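Local coordinates for endo-beta-1,4-glucanase (cellulase B) (Bacillus halodurans, PDB 4V2X), which probably hydrolyses beta-1,4-linked glucans with a family 5 catalytic module, its family 46 carbohydrate-binding module contributing to breakdown of xyloglucan and beta-1,3-1,4-glucans, at residues A[93-98]-A[136-141]; A[99-104]-A[375-380]; A[329-334]-A[528-533]; A[362-365]-A[370-373]. All coordinates share one frame; numbering follows the deposited sequence.

Contact 1: A[93-98]-A[136-141]; sequences ELIEQI and VQWALE
Ile95 CG1 approaches the indole of Trp138 obliquely where helix 92-100 meets helix 126-141, over neither a clear face nor a clear edge. At the indole's edge, in its plane, sits Glu141 OE1 from the next turn of the same helix, 3.7 Å from Trp138 CD1. An acetate, probably from the crystallisation liquor, lies about 4 Å from the Trp138 side chain. Between side chains the touch is at the base of the ring, Ile95 CG1 to Trp138 CB 4.3 Å; Ile95 CG2 is nearer still to the backbone, 4.0 Å from Trp138 C. Packing is closer beside it: Ile95 CG2 comes to 3.6 Å from Ala139 CA and 4.1 Å from Ala139 CB. With chi1 at -54°, that methyl stands opposite the backbone N and faces the second helix, while CG1 is turned to the Trp138 side. The small Ala139 lets the backbones come near, the CA atoms of Ile95 and Ala139 being 6.1 Å apart. No hydrogen bond crosses between the two segments, and the buried area is a modest 127 Å², so the direct contact is one of apolar fit. Arg92, just before the first segment, bridges the helices with salt bridges to Glu96 and Glu141. Towards the interior, Ile95 and Ala139 both rest on Ile106 of strand 105-108. One helix precedes that strand in the chain and the other follows it, the arrangement of neighbouring outer helices packed over a strand in a (beta/alpha)8 barrel, the fold of family 5 glycoside hydrolases.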
loop_
_atom_site.group_PDB
_atom_site.type_symbol
_atom_site.label_atom_id
_atom_site.label_comp_id
_atom_site.label_asym_id
_atom_site.label_seq_id
_atom_site.Cartn_x
_atom_site.Cartn_y
_atom_site.Cartn_z
ATOM N N GLU A 93 -35.756 28.198 1.557
ATOM C CA GLU A 93 -36.411 28.146 0.262
ATOM C C GLU A 93 -35.506 27.523 -0.804
ATOM O O GLU A 93 -35.979 26.763 -1.640
ATOM C CB GLU A 93 -36.872 29.543 -0.160
ATOM C CG GLU A 93 -37.646 29.567 -1.465
ATOM C CD GLU A 93 -38.473 30.829 -1.649
ATOM O OE1 GLU A 93 -38.331 31.779 -0.850
ATOM O OE2 GLU A 93 -39.268 30.862 -2.610
ATOM N N LEU A 94 -34.213 27.826 -0.770
ATOM C CA LEU A 94 -33.277 27.220 -1.741
ATOM C C LEU A 94 -33.321 25.697 -1.687
ATOM O O LEU A 94 -33.385 25.018 -2.717
ATOM C CB LEU A 94 -31.849 27.693 -1.474
ATOM C CG LEU A 94 -30.761 27.067 -2.356
ATOM C CD1 LEU A 94 -31.017 27.360 -3.830
ATOM C CD2 LEU A 94 -29.405 27.577 -1.914
ATOM N N ILE A 95 -33.259 25.167 -0.473
ATOM C CA ILE A 95 -33.284 23.729 -0.251
ATOM C C ILE A 95 -34.631 23.132 -0.695
ATOM O O ILE A 95 -34.664 22.097 -1.355
ATOM C CB ILE A 95 -32.993 23.381 1.230
ATOM C CG1 ILE A 95 -31.677 24.018 1.710
ATOM C CG2 ILE A 95 -32.955 21.873 1.428
ATOM C CD1 ILE A 95 -30.450 23.702 0.874
ATOM N N GLU A 96 -35.731 23.794 -0.335
ATOM C CA GLU A 96 -37.067 23.395 -0.792
ATOM C C GLU A 96 -37.129 23.331 -2.312
ATOM O O GLU A 96 -37.643 22.369 -2.877
ATOM C CB GLU A 96 -38.129 24.388 -0.308
ATOM C CG GLU A 96 -38.348 24.412 1.195
ATOM C CD GLU A 96 -39.192 25.595 1.654
ATOM O OE1 GLU A 96 -39.845 26.246 0.815
ATOM O OE2 GLU A 96 -39.205 25.876 2.866
ATOM N N GLN A 97 -36.608 24.368 -2.961
ATOM C CA GLN A 97 -36.696 24.500 -4.413
ATOM C C GLN A 97 -35.872 23.425 -5.120
ATOM O O GLN A 97 -36.317 22.846 -6.111
ATOM C CB GLN A 97 -36.239 25.893 -4.851
ATOM C CG GLN A 97 -37.133 27.031 -4.368
ATOM C CD GLN A 97 -38.300 27.320 -5.286
ATOM O OE1 GLN A 97 -38.530 26.613 -6.259
ATOM N NE2 GLN A 97 -39.053 28.367 -4.968
ATOM N N ILE A 98 -34.678 23.150 -4.605
ATOM C CA ILE A 98 -33.837 22.094 -5.161
ATOM C C ILE A 98 -34.524 20.737 -5.030
ATOM O O ILE A 98 -34.503 19.929 -5.955
ATOM C CB ILE A 98 -32.426 22.103 -4.513
ATOM C CG1 ILE A 98 -31.596 23.270 -5.083
ATOM C CG2 ILE A 98 -31.696 20.775 -4.712
ATOM C CD1 ILE A 98 -31.363 23.221 -6.588
ATOM N N VAL A 136 -28.154 21.388 7.027
ATOM C CA VAL A 136 -28.282 19.933 7.085
ATOM C C VAL A 136 -29.701 19.546 7.505
ATOM O O VAL A 136 -30.327 18.697 6.864
ATOM C CB VAL A 136 -27.238 19.298 8.034
ATOM C CG1 VAL A 136 -27.554 17.826 8.293
ATOM C CG2 VAL A 136 -25.835 19.444 7.454
ATOM N N GLN A 137 -30.203 20.184 8.562
ATOM C CA GLN A 137 -31.558 19.907 9.061
ATOM C C GLN A 137 -32.633 20.209 8.027
ATOM O O GLN A 137 -33.562 19.423 7.855
ATOM C CB GLN A 137 -31.845 20.691 10.345
ATOM C CG GLN A 137 -31.041 20.219 11.542
ATOM C CD GLN A 137 -31.387 20.975 12.811
ATOM O OE1 GLN A 137 -32.504 21.457 12.975
ATOM N NE2 GLN A 137 -30.431 21.066 13.722
ATOM N N TRP A 138 -32.521 21.348 7.351
ATOM C CA TRP A 138 -33.489 21.704 6.311
ATOM C C TRP A 138 -33.536 20.652 5.208
ATOM O O TRP A 138 -34.608 20.259 4.752
ATOM C CB TRP A 138 -33.158 23.054 5.680
ATOM C CG TRP A 138 -33.488 24.250 6.520
ATOM C CD1 TRP A 138 -34.431 24.336 7.512
ATOM C CD2 TRP A 138 -32.911 25.555 6.406
ATOM N NE1 TRP A 138 -34.463 25.609 8.027
ATOM C CE2 TRP A 138 -33.536 26.375 7.370
ATOM C CE3 TRP A 138 -31.919 26.112 5.588
ATOM C CZ2 TRP A 138 -33.202 27.720 7.536
ATOM C CZ3 TRP A 138 -31.588 27.449 5.758
ATOM C CH2 TRP A 138 -32.228 28.236 6.729
ATOM N N ALA A 139 -32.359 20.222 4.766
ATOM C CA ALA A 139 -32.264 19.183 3.749
ATOM C C ALA A 139 -32.900 17.878 4.221
ATOM O O ALA A 139 -33.658 17.244 3.481
ATOM C CB ALA A 139 -30.806 18.955 3.384
ATOM N N LEU A 140 -32.594 17.474 5.450
ATOM C CA LEU A 140 -33.171 16.245 6.001
ATOM C C LEU A 140 -34.695 16.381 6.132
ATOM O O LEU A 140 -35.426 15.430 5.861
ATOM C CB LEU A 140 -32.537 15.876 7.344
ATOM C CG LEU A 140 -31.066 15.443 7.336
ATOM C CD1 LEU A 140 -30.514 15.372 8.752
ATOM C CD2 LEU A 140 -30.889 14.107 6.627
ATOM N N GLU A 141 -35.162 17.567 6.516
ATOM C CA GLU A 141 -36.607 17.845 6.619
ATOM C C GLU A 141 -37.296 17.725 5.259
ATOM O O GLU A 141 -38.456 17.310 5.172
ATOM C CB GLU A 141 -36.856 19.231 7.217
ATOM C CG GLU A 141 -36.609 19.296 8.722
ATOM C CD GLU A 141 -36.426 20.710 9.257
ATOM O OE1 GLU A 141 -36.784 21.689 8.567
ATOM O OE2 GLU A 141 -35.924 20.841 10.392
#

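Contact 2: A[99-104]-A[375-380]; sequences ADEGYK and ELFDMM
Phe377 projects from helix 374-385 of the (beta/alpha)8 barrel towards the place where helix 92-100 gives out into a Schellman motif, with Gly102 at positive phi (114°). The enclosed part of the contact is built from Tyr103, Phe377 and Met380, all three buried. Two oxygens meet the edge of the Phe377 ring near its plane: Glu101 O, 3.7 Å from Phe377 CZ, and Tyr103 OH, 3.9 Å from Phe377 CE1. The Tyr103 and Phe377 side chains run past one another in opposite directions, with Tyr103 CE2 4.1 Å from Phe377 CE1. Behind them, Leu357 of the eighth barrel strand touches both Tyr103 and Met380, and Trp384 meets Tyr103 edge-to-face. Since helix 374-385 follows the last barrel strand and helix 92-100 the first, the contact helps close the ring of outer helices.

The Glu101 side is more open, the residue being partly exposed beside a glycerol, yet it makes the closest approach. Its chain bends at chi2 (-60°) and brings the carboxylate obliquely to Phe377, the two planes 51° apart, with OE1 3.2 Å from Phe377 CE2. That oxygen is held by a hydrogen bond from Trp371 NE1, whereas OE2 has a weak bond to the glycerol. At the inner end, the bent tail of Met380 places its CE methyl 4.0 Å from Tyr103 OH.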
loop_
_atom_site.group_PDB
_atom_site.type_symbol
_atom_site.label_atom_id
_atom_site.label_comp_id
_atom_site.label_asym_id
_atom_site.label_seq_id
_atom_site.Cartn_x
_atom_site.Cartn_y
_atom_site.Cartn_z
ATOM N N ALA A 99 -35.148 20.493 -3.884
ATOM C CA ALA A 99 -35.884 19.257 -3.677
ATOM C C ALA A 99 -37.050 19.155 -4.661
ATOM O O ALA A 99 -37.305 18.087 -5.215
ATOM C CB ALA A 99 -36.377 19.171 -2.241
ATOM N N ASP A 100 -37.741 20.270 -4.875
ATOM C CA ASP A 100 -38.902 20.308 -5.772
ATOM C C ASP A 100 -38.528 20.080 -7.230
ATOM O O ASP A 100 -39.342 19.572 -7.997
ATOM C CB ASP A 100 -39.656 21.632 -5.633
ATOM C CG ASP A 100 -40.434 21.734 -4.329
ATOM O OD1 ASP A 100 -40.667 20.695 -3.671
ATOM O OD2 ASP A 100 -40.821 22.862 -3.965
ATOM N N GLU A 101 -37.300 20.438 -7.606
ATOM C CA GLU A 101 -36.801 20.158 -8.953
ATOM C C GLU A 101 -36.518 18.667 -9.181
ATOM O O GLU A 101 -36.314 18.249 -10.321
ATOM C CB GLU A 101 -35.543 20.988 -9.254
ATOM C CG GLU A 101 -35.789 22.485 -9.413
ATOM C CD GLU A 101 -36.746 22.814 -10.543
ATOM O OE1 GLU A 101 -36.407 22.571 -11.714
ATOM O OE2 GLU A 101 -37.844 23.334 -10.255
ATOM N N GLY A 102 -36.489 17.873 -8.111
ATOM C CA GLY A 102 -36.390 16.418 -8.218
ATOM C C GLY A 102 -35.104 15.816 -7.671
ATOM O O GLY A 102 -34.900 14.603 -7.763
ATOM N N TYR A 103 -34.239 16.653 -7.103
ATOM C CA TYR A 103 -33.024 16.167 -6.457
ATOM C C TYR A 103 -33.365 15.423 -5.173
ATOM O O TYR A 103 -34.229 15.854 -4.408
ATOM C CB TYR A 103 -32.028 17.315 -6.222
ATOM C CG TYR A 103 -31.442 17.796 -7.533
ATOM C CD1 TYR A 103 -30.467 17.054 -8.187
ATOM C CD2 TYR A 103 -31.898 18.961 -8.146
ATOM C CE1 TYR A 103 -29.948 17.465 -9.399
ATOM C CE2 TYR A 103 -31.387 19.379 -9.367
ATOM C CZ TYR A 103 -30.414 18.631 -9.990
ATOM O OH TYR A 103 -29.899 19.028 -11.205
ATOM N N LYS A 104 -32.706 14.282 -4.976
ATOM C CA LYS A 104 -32.950 13.402 -3.835
ATOM C C LYS A 104 -31.798 13.441 -2.826
ATOM O O LYS A 104 -31.905 12.894 -1.730
ATOM C CB LYS A 104 -33.161 11.964 -4.314
ATOM C CG LYS A 104 -34.385 11.741 -5.203
ATOM C CD LYS A 104 -35.688 11.993 -4.471
ATOM C CE LYS A 104 -36.887 11.662 -5.352
ATOM N NZ LYS A 104 -38.177 12.033 -4.698
ATOM N N GLU A 375 -32.608 24.973 -20.780
ATOM C CA GLU A 375 -32.316 23.924 -21.752
ATOM C C GLU A 375 -31.385 22.874 -21.144
ATOM O O GLU A 375 -31.597 21.669 -21.299
ATOM C CB GLU A 375 -31.699 24.540 -23.000
ATOM C CG GLU A 375 -31.709 23.657 -24.229
ATOM C CD GLU A 375 -31.141 24.363 -25.445
ATOM O OE1 GLU A 375 -30.295 25.258 -25.264
ATOM O OE2 GLU A 375 -31.532 24.004 -26.583
ATOM N N LEU A 376 -30.370 23.327 -20.421
ATOM C CA LEU A 376 -29.458 22.399 -19.765
ATOM C C LEU A 376 -30.189 21.598 -18.703
ATOM O O LEU A 376 -30.027 20.374 -18.627
ATOM C CB LEU A 376 -28.269 23.133 -19.147
ATOM C CG LEU A 376 -27.275 22.250 -18.388
ATOM C CD1 LEU A 376 -26.647 21.212 -19.314
ATOM C CD2 LEU A 376 -26.218 23.129 -17.733
ATOM N N PHE A 377 -30.978 22.269 -17.864
ATOM C CA PHE A 377 -31.711 21.543 -16.846
ATOM C C PHE A 377 -32.672 20.529 -17.452
ATOM O O PHE A 377 -32.739 19.392 -16.989
ATOM C CB PHE A 377 -32.481 22.440 -15.887
ATOM C CG PHE A 377 -33.224 21.654 -14.859
ATOM C CD1 PHE A 377 -32.526 20.984 -13.859
ATOM C CD2 PHE A 377 -34.600 21.490 -14.937
ATOM C CE1 PHE A 377 -33.190 20.202 -12.937
ATOM C CE2 PHE A 377 -35.270 20.712 -14.012
ATOM C CZ PHE A 377 -34.566 20.070 -13.010
ATOM N N ASP A 378 -33.418 20.939 -18.480
ATOM C CA ASP A 378 -34.367 20.047 -19.136
ATOM C C ASP A 378 -33.666 18.794 -19.660
ATOM O O ASP A 378 -34.213 17.700 -19.578
ATOM C CB ASP A 378 -35.098 20.753 -20.284
ATOM C CG ASP A 378 -36.153 21.748 -19.796
ATOM O OD1 ASP A 378 -36.435 21.815 -18.583
ATOM O OD2 ASP A 378 -36.704 22.459 -20.652
ATOM N N MET A 379 -32.452 18.958 -20.172
ATOM C CA MET A 379 -31.687 17.827 -20.682
ATOM C C MET A 379 -31.268 16.924 -19.527
ATOM O O MET A 379 -31.379 15.705 -19.625
ATOM C CB MET A 379 -30.469 18.294 -21.470
ATOM C CG MET A 379 -29.635 17.155 -22.047
ATOM S SD MET A 379 -30.568 16.037 -23.119
ATOM C CE MET A 379 -30.278 16.798 -24.716
ATOM N N MET A 380 -30.803 17.517 -18.434
ATOM C CA MET A 380 -30.412 16.714 -17.273
ATOM C C MET A 380 -31.607 15.952 -16.713
ATOM O O MET A 380 -31.510 14.749 -16.458
ATOM C CB MET A 380 -29.764 17.575 -16.195
ATOM C CG MET A 380 -28.388 18.060 -16.586
ATOM S SD MET A 380 -27.470 18.777 -15.207
ATOM C CE MET A 380 -28.522 20.147 -14.752
#

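Contact 3: A[329-334]-A[528-533]; sequences TGVIQQ and KEFGYA
Phe530 pushes one side of its ring against Val331, with Phe530 CD1 3.8 Å from Val331 CG1 and 3.9 Å from Val331 CB. The valine methyl meets the phenyl obliquely, so the geometry is apolar packing without a clear face or edge approach. Further along the ring, Phe530 CE1 lies 4.1 Å from Val331 CA, and Gly330 O is 4.3 Å from Phe530 CE1. The ring reaches this backbone because CG of Phe530 stands opposite its own backbone N (chi1 -166°), which, with the CB directed at the barrel loop, carries the phenyl to Val331. The CA atoms of Val331 and Phe530 are 6.2 Å apart, and no hydrogen bond passes between the two segments.

The contact joins two modules. Residues 329-334 belong to the loop after the seventh strand of the catalytic (beta/alpha)8 barrel, and 528-533 to a loop of the family 46 carbohydrate-binding module. In family 5 enzymes the loops following the strands surround the catalytic end of the barrel, so this placement is consistent with a binding module docked beside the substrate-binding side.

Polar anchors flank the apolar touch. Lys327 of the barrel forms a salt bridge with Glu529 and a hydrogen bond with Phe530 O, while the Phe530 backbone is also bonded to that of Asn282. Gly531 turns the binding-module loop with positive phi (90°) directly after the phenylalanine. At the far end of the barrel loop, Gln333 is the N-cap of helix 334-350, its side-chain OE1 capping a backbone N.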
loop_
_atom_site.group_PDB
_atom_site.type_symbol
_atom_site.label_atom_id
_atom_site.label_comp_id
_atom_site.label_asym_id
_atom_site.label_seq_id
_atom_site.Cartn_x
_atom_site.Cartn_y
_atom_site.Cartn_z
ATOM N N THR A 329 -20.344 29.260 -18.233
ATOM C CA THR A 329 -21.001 28.181 -18.984
ATOM C C THR A 329 -20.999 28.385 -20.494
ATOM O O THR A 329 -21.220 27.447 -21.249
ATOM C CB THR A 329 -22.469 27.969 -18.536
ATOM O OG1 THR A 329 -23.189 29.208 -18.617
ATOM C CG2 THR A 329 -22.527 27.454 -17.120
ATOM N N GLY A 330 -20.791 29.623 -20.925
ATOM C CA GLY A 330 -20.712 29.961 -22.338
ATOM C C GLY A 330 -19.456 29.551 -23.084
ATOM O O GLY A 330 -19.394 29.728 -24.292
ATOM N N VAL A 331 -18.449 29.005 -22.401
ATOM C CA VAL A 331 -17.217 28.590 -23.105
ATOM C C VAL A 331 -17.358 27.279 -23.893
ATOM O O VAL A 331 -16.483 26.948 -24.705
ATOM C CB VAL A 331 -15.998 28.501 -22.158
ATOM C CG1 VAL A 331 -15.800 29.816 -21.412
ATOM C CG2 VAL A 331 -16.137 27.349 -21.183
ATOM N N ILE A 332 -18.451 26.554 -23.658
ATOM C CA ILE A 332 -18.766 25.308 -24.357
ATOM C C ILE A 332 -19.985 25.569 -25.245
ATOM O O ILE A 332 -21.003 26.087 -24.779
ATOM C CB ILE A 332 -19.110 24.170 -23.370
ATOM C CG1 ILE A 332 -18.048 24.033 -22.263
ATOM C CG2 ILE A 332 -19.302 22.854 -24.110
ATOM C CD1 ILE A 332 -16.665 23.684 -22.766
ATOM N N GLN A 333 -19.883 25.210 -26.520
ATOM C CA GLN A 333 -20.984 25.443 -27.454
ATOM C C GLN A 333 -22.225 24.729 -26.920
ATOM O O GLN A 333 -22.144 23.588 -26.455
ATOM C CB GLN A 333 -20.619 24.949 -28.853
ATOM C CG GLN A 333 -21.461 25.556 -29.959
ATOM C CD GLN A 333 -22.839 24.936 -30.090
ATOM O OE1 GLN A 333 -23.045 23.763 -29.772
ATOM N NE2 GLN A 333 -23.787 25.716 -30.599
ATOM N N GLN A 334 -23.366 25.407 -26.972
ATOM C CA GLN A 334 -24.562 24.935 -26.263
ATOM C C GLN A 334 -25.029 23.525 -26.649
ATOM O O GLN A 334 -25.328 22.715 -25.772
ATOM C CB GLN A 334 -25.708 25.932 -26.452
ATOM C CG GLN A 334 -26.983 25.590 -25.697
ATOM C CD GLN A 334 -26.856 25.695 -24.188
ATOM O OE1 GLN A 334 -25.786 25.986 -23.651
ATOM N NE2 GLN A 334 -27.963 25.448 -23.493
ATOM N N LYS A 528 -5.971 28.039 -29.224
ATOM C CA LYS A 528 -5.890 28.635 -27.890
ATOM C C LYS A 528 -7.151 28.368 -27.070
ATOM O O LYS A 528 -8.194 27.958 -27.599
ATOM C CB LYS A 528 -5.639 30.143 -27.986
ATOM C CG LYS A 528 -4.384 30.536 -28.751
ATOM C CD LYS A 528 -3.107 29.940 -28.161
ATOM C CE LYS A 528 -2.629 28.699 -28.904
ATOM N NZ LYS A 528 -1.380 28.127 -28.319
ATOM N N GLU A 529 -7.039 28.596 -25.768
ATOM C CA GLU A 529 -8.102 28.283 -24.830
ATOM C C GLU A 529 -9.157 29.396 -24.770
ATOM O O GLU A 529 -8.845 30.547 -24.467
ATOM C CB GLU A 529 -7.511 28.031 -23.447
ATOM C CG GLU A 529 -8.575 27.725 -22.408
ATOM C CD GLU A 529 -8.029 27.393 -21.041
ATOM O OE1 GLU A 529 -6.813 27.149 -20.907
ATOM O OE2 GLU A 529 -8.836 27.385 -20.093
ATOM N N PHE A 530 -10.415 29.037 -25.025
ATOM C CA PHE A 530 -11.521 29.991 -25.049
ATOM C C PHE A 530 -11.673 30.623 -23.666
ATOM O O PHE A 530 -11.687 29.918 -22.659
ATOM C CB PHE A 530 -12.820 29.274 -25.450
ATOM C CG PHE A 530 -13.952 30.195 -25.824
ATOM C CD1 PHE A 530 -14.649 30.910 -24.853
ATOM C CD2 PHE A 530 -14.345 30.323 -27.151
ATOM C CE1 PHE A 530 -15.699 31.744 -25.200
ATOM C CE2 PHE A 530 -15.398 31.154 -27.504
ATOM C CZ PHE A 530 -16.076 31.867 -26.531
ATOM N N GLY A 531 -11.775 31.950 -23.628
ATOM C CA GLY A 531 -11.926 32.683 -22.368
ATOM C C GLY A 531 -10.574 33.062 -21.797
ATOM O O GLY A 531 -10.305 34.246 -21.551
ATOM N N TYR A 532 -9.703 32.073 -21.619
ATOM C CA TYR A 532 -8.402 32.305 -21.013
ATOM C C TYR A 532 -7.505 33.160 -21.906
ATOM O O TYR A 532 -6.910 34.131 -21.436
ATOM C CB TYR A 532 -7.708 30.983 -20.684
ATOM C CG TYR A 532 -6.363 31.183 -20.029
ATOM C CD1 TYR A 532 -6.273 31.550 -18.700
ATOM C CD2 TYR A 532 -5.185 31.044 -20.758
ATOM C CE1 TYR A 532 -5.045 31.758 -18.095
ATOM C CE2 TYR A 532 -3.950 31.257 -20.165
ATOM C CZ TYR A 532 -3.890 31.608 -18.829
ATOM O OH TYR A 532 -2.670 31.815 -18.242
ATOM N N ALA A 533 -7.401 32.783 -23.183
ATOM C CA ALA A 533 -6.514 33.460 -24.131
ATOM C C ALA A 533 -7.215 34.525 -24.983
ATOM O O ALA A 533 -6.579 35.473 -25.459
ATOM C CB ALA A 533 -5.838 32.430 -25.026
#

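Contact 4: A[362-365]-A[370-373]; sequences QHFN and EWYD
A short, weakly bonded beta hairpin, inserted between the eighth barrel strand and helix 374-385, joins residues 362-365 to 370-373. Phe364 and Trp371 form its antiparallel non-hydrogen-bonded pair, CA atoms 4.5 Å apart, with their side chains on the same face. There the edge of Phe364 points at the face of the indole in a T-shaped stack, planes at 61°, and Phe364 CD1 sits over the middle of the indole, 3.5 Å from Trp371 CE2. Phe364 CB adds a CH-pi contact, 4.0 Å from the centroid of the six-membered ring.

Two backbone bonds tie the arms. Tyr372 N donates to His363 O over 2.9 Å and almost straight (165°), while Asn365 N gives its hydrogen to Glu370 O.

On the other face, Asn365 CB lies over the Tyr372 ring, 3.9 Å from its centroid and offset toward the rim, and the amide plane is only 19° from that of the ring. Asn365 OD1 turns back to accept hydrogen bonds from His367 N and Thr368 N in the connecting loop, which fixes the amide's rotation and leaves ND2 facing the partner arm. Water 3 accepts from Asn365 ND2 and donates to Glu370 OE2, while water 1 donates to His363 O and accepts from Asp373 N at 2.8 Å.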
loop_
_atom_site.group_PDB
_atom_site.type_symbol
_atom_site.label_atom_id
_atom_site.label_comp_id
_atom_site.label_asym_id
_atom_site.label_seq_id
_atom_site.Cartn_x
_atom_site.Cartn_y
_atom_site.Cartn_z
ATOM N N GLN A 362 -23.778 29.005 -10.458
ATOM C CA GLN A 362 -23.964 29.339 -11.878
ATOM C C GLN A 362 -25.064 28.563 -12.604
ATOM O O GLN A 362 -25.391 28.893 -13.750
ATOM C CB GLN A 362 -22.650 29.168 -12.652
ATOM C CG GLN A 362 -22.269 27.722 -12.926
ATOM C CD GLN A 362 -20.837 27.551 -13.395
ATOM O OE1 GLN A 362 -20.183 26.573 -13.051
ATOM N NE2 GLN A 362 -20.349 28.497 -14.175
ATOM N N HIS A 363 -25.623 27.524 -11.991
ATOM C CA HIS A 363 -26.685 26.778 -12.666
ATOM C C HIS A 363 -28.067 27.157 -12.137
ATOM O O HIS A 363 -28.898 27.673 -12.895
ATOM C CB HIS A 363 -26.445 25.275 -12.591
ATOM C CG HIS A 363 -25.167 24.842 -13.241
ATOM N ND1 HIS A 363 -24.798 25.254 -14.503
ATOM C CD2 HIS A 363 -24.175 24.035 -12.803
ATOM C CE1 HIS A 363 -23.630 24.716 -14.815
ATOM N NE2 HIS A 363 -23.231 23.970 -13.798
ATOM N N PHE A 364 -28.312 26.906 -10.853
ATOM C CA PHE A 364 -29.561 27.317 -10.216
ATOM C C PHE A 364 -29.390 28.725 -9.665
ATOM O O PHE A 364 -28.525 28.979 -8.824
ATOM C CB PHE A 364 -29.950 26.354 -9.095
ATOM C CG PHE A 364 -31.406 26.418 -8.709
ATOM C CD1 PHE A 364 -32.398 26.154 -9.647
ATOM C CD2 PHE A 364 -31.784 26.735 -7.407
ATOM C CE1 PHE A 364 -33.739 26.196 -9.300
ATOM C CE2 PHE A 364 -33.126 26.781 -7.054
ATOM C CZ PHE A 364 -34.102 26.511 -8.000
ATOM N N ASN A 365 -30.202 29.650 -10.159
ATOM C CA ASN A 365 -30.162 31.018 -9.697
ATOM C C ASN A 365 -30.666 31.064 -8.256
ATOM O O ASN A 365 -31.841 30.819 -7.992
ATOM C CB ASN A 365 -31.018 31.902 -10.609
ATOM C CG ASN A 365 -30.946 33.371 -10.252
ATOM O OD1 ASN A 365 -30.868 33.746 -9.078
ATOM N ND2 ASN A 365 -30.996 34.215 -11.270
ATOM N N GLU A 370 -34.543 29.714 -10.040
ATOM C CA GLU A 370 -34.823 29.141 -11.339
ATOM C C GLU A 370 -33.502 28.841 -12.014
ATOM O O GLU A 370 -32.472 29.360 -11.600
ATOM C CB GLU A 370 -35.638 30.103 -12.202
ATOM C CG GLU A 370 -34.944 31.427 -12.486
ATOM C CD GLU A 370 -35.560 32.186 -13.653
ATOM O OE1 GLU A 370 -36.665 31.820 -14.095
ATOM O OE2 GLU A 370 -34.925 33.149 -14.133
ATOM N N TRP A 371 -33.534 28.021 -13.060
ATOM C CA TRP A 371 -32.311 27.678 -13.791
ATOM C C TRP A 371 -31.911 28.806 -14.734
ATOM O O TRP A 371 -32.753 29.317 -15.491
ATOM C CB TRP A 371 -32.473 26.345 -14.531
ATOM C CG TRP A 371 -32.770 25.227 -13.580
ATOM C CD1 TRP A 371 -33.997 24.717 -13.276
ATOM C CD2 TRP A 371 -31.828 24.524 -12.754
ATOM N NE1 TRP A 371 -33.878 23.732 -12.325
ATOM C CE2 TRP A 371 -32.561 23.596 -11.985
ATOM C CE3 TRP A 371 -30.437 24.579 -12.598
ATOM C CZ2 TRP A 371 -31.955 22.730 -11.084
ATOM C CZ3 TRP A 371 -29.836 23.716 -11.699
ATOM C CH2 TRP A 371 -30.596 22.804 -10.954
ATOM N N TYR A 372 -30.634 29.205 -14.685
ATOM C CA TYR A 372 -30.118 30.179 -15.647
ATOM C C TYR A 372 -30.279 29.631 -17.057
ATOM O O TYR A 372 -30.614 30.379 -17.976
ATOM C CB TYR A 372 -28.646 30.515 -15.412
ATOM C CG TYR A 372 -28.375 31.393 -14.216
ATOM C CD1 TYR A 372 -28.605 32.769 -14.263
ATOM C CD2 TYR A 372 -27.867 30.856 -13.043
ATOM C CE1 TYR A 372 -28.345 33.575 -13.163
ATOM C CE2 TYR A 372 -27.603 31.651 -11.947
ATOM C CZ TYR A 372 -27.844 33.004 -12.006
ATOM O OH TYR A 372 -27.586 33.768 -10.888
ATOM N N ASP A 373 -30.044 28.328 -17.207
ATOM C CA ASP A 373 -30.117 27.650 -18.506
ATOM C C ASP A 373 -31.140 26.523 -18.419
ATOM O O ASP A 373 -30.821 25.387 -18.047
ATOM C CB ASP A 373 -28.741 27.112 -18.904
ATOM C CG ASP A 373 -28.726 26.495 -20.299
ATOM O OD1 ASP A 373 -29.813 26.298 -20.884
ATOM O OD2 ASP A 373 -27.624 26.214 -20.824
HETATM O O HOH W 1 -28.778 26.475 -15.480
HETATM O O HOH W 2 -27.001 32.078 -8.310
HETATM O O HOH W 3 -31.979 33.269 -14.088
#

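How the contacts relate
Contacts 1, 2 and 4 lie on one side of the chain's centre. Contacts 1 and 2 share helix 92-100, their centres 15 Å apart. The hairpin of contact 4 packs against that helix, with Ile98 CD1 3.6 Å from Phe364 CD2. Contacts 2 and 4 are nearest, centres 10 Å apart, joined by the Phe377-Trp371 stack (CD1 to CE2 3.2 Å) and the hydrogen bond of Trp371 NE1 to Glu101 OE1 (2.8 Å). Contact 3, at the module boundary, is 33 Å from contact 1 by centres, yet Gln334 NE2 connects it by hydrogen bonds to Asp373 OD2 (2.8 Å) of contact 4 and Glu375 OE1 (2.9 Å) of contact 2. All four lie away from the calcium sites.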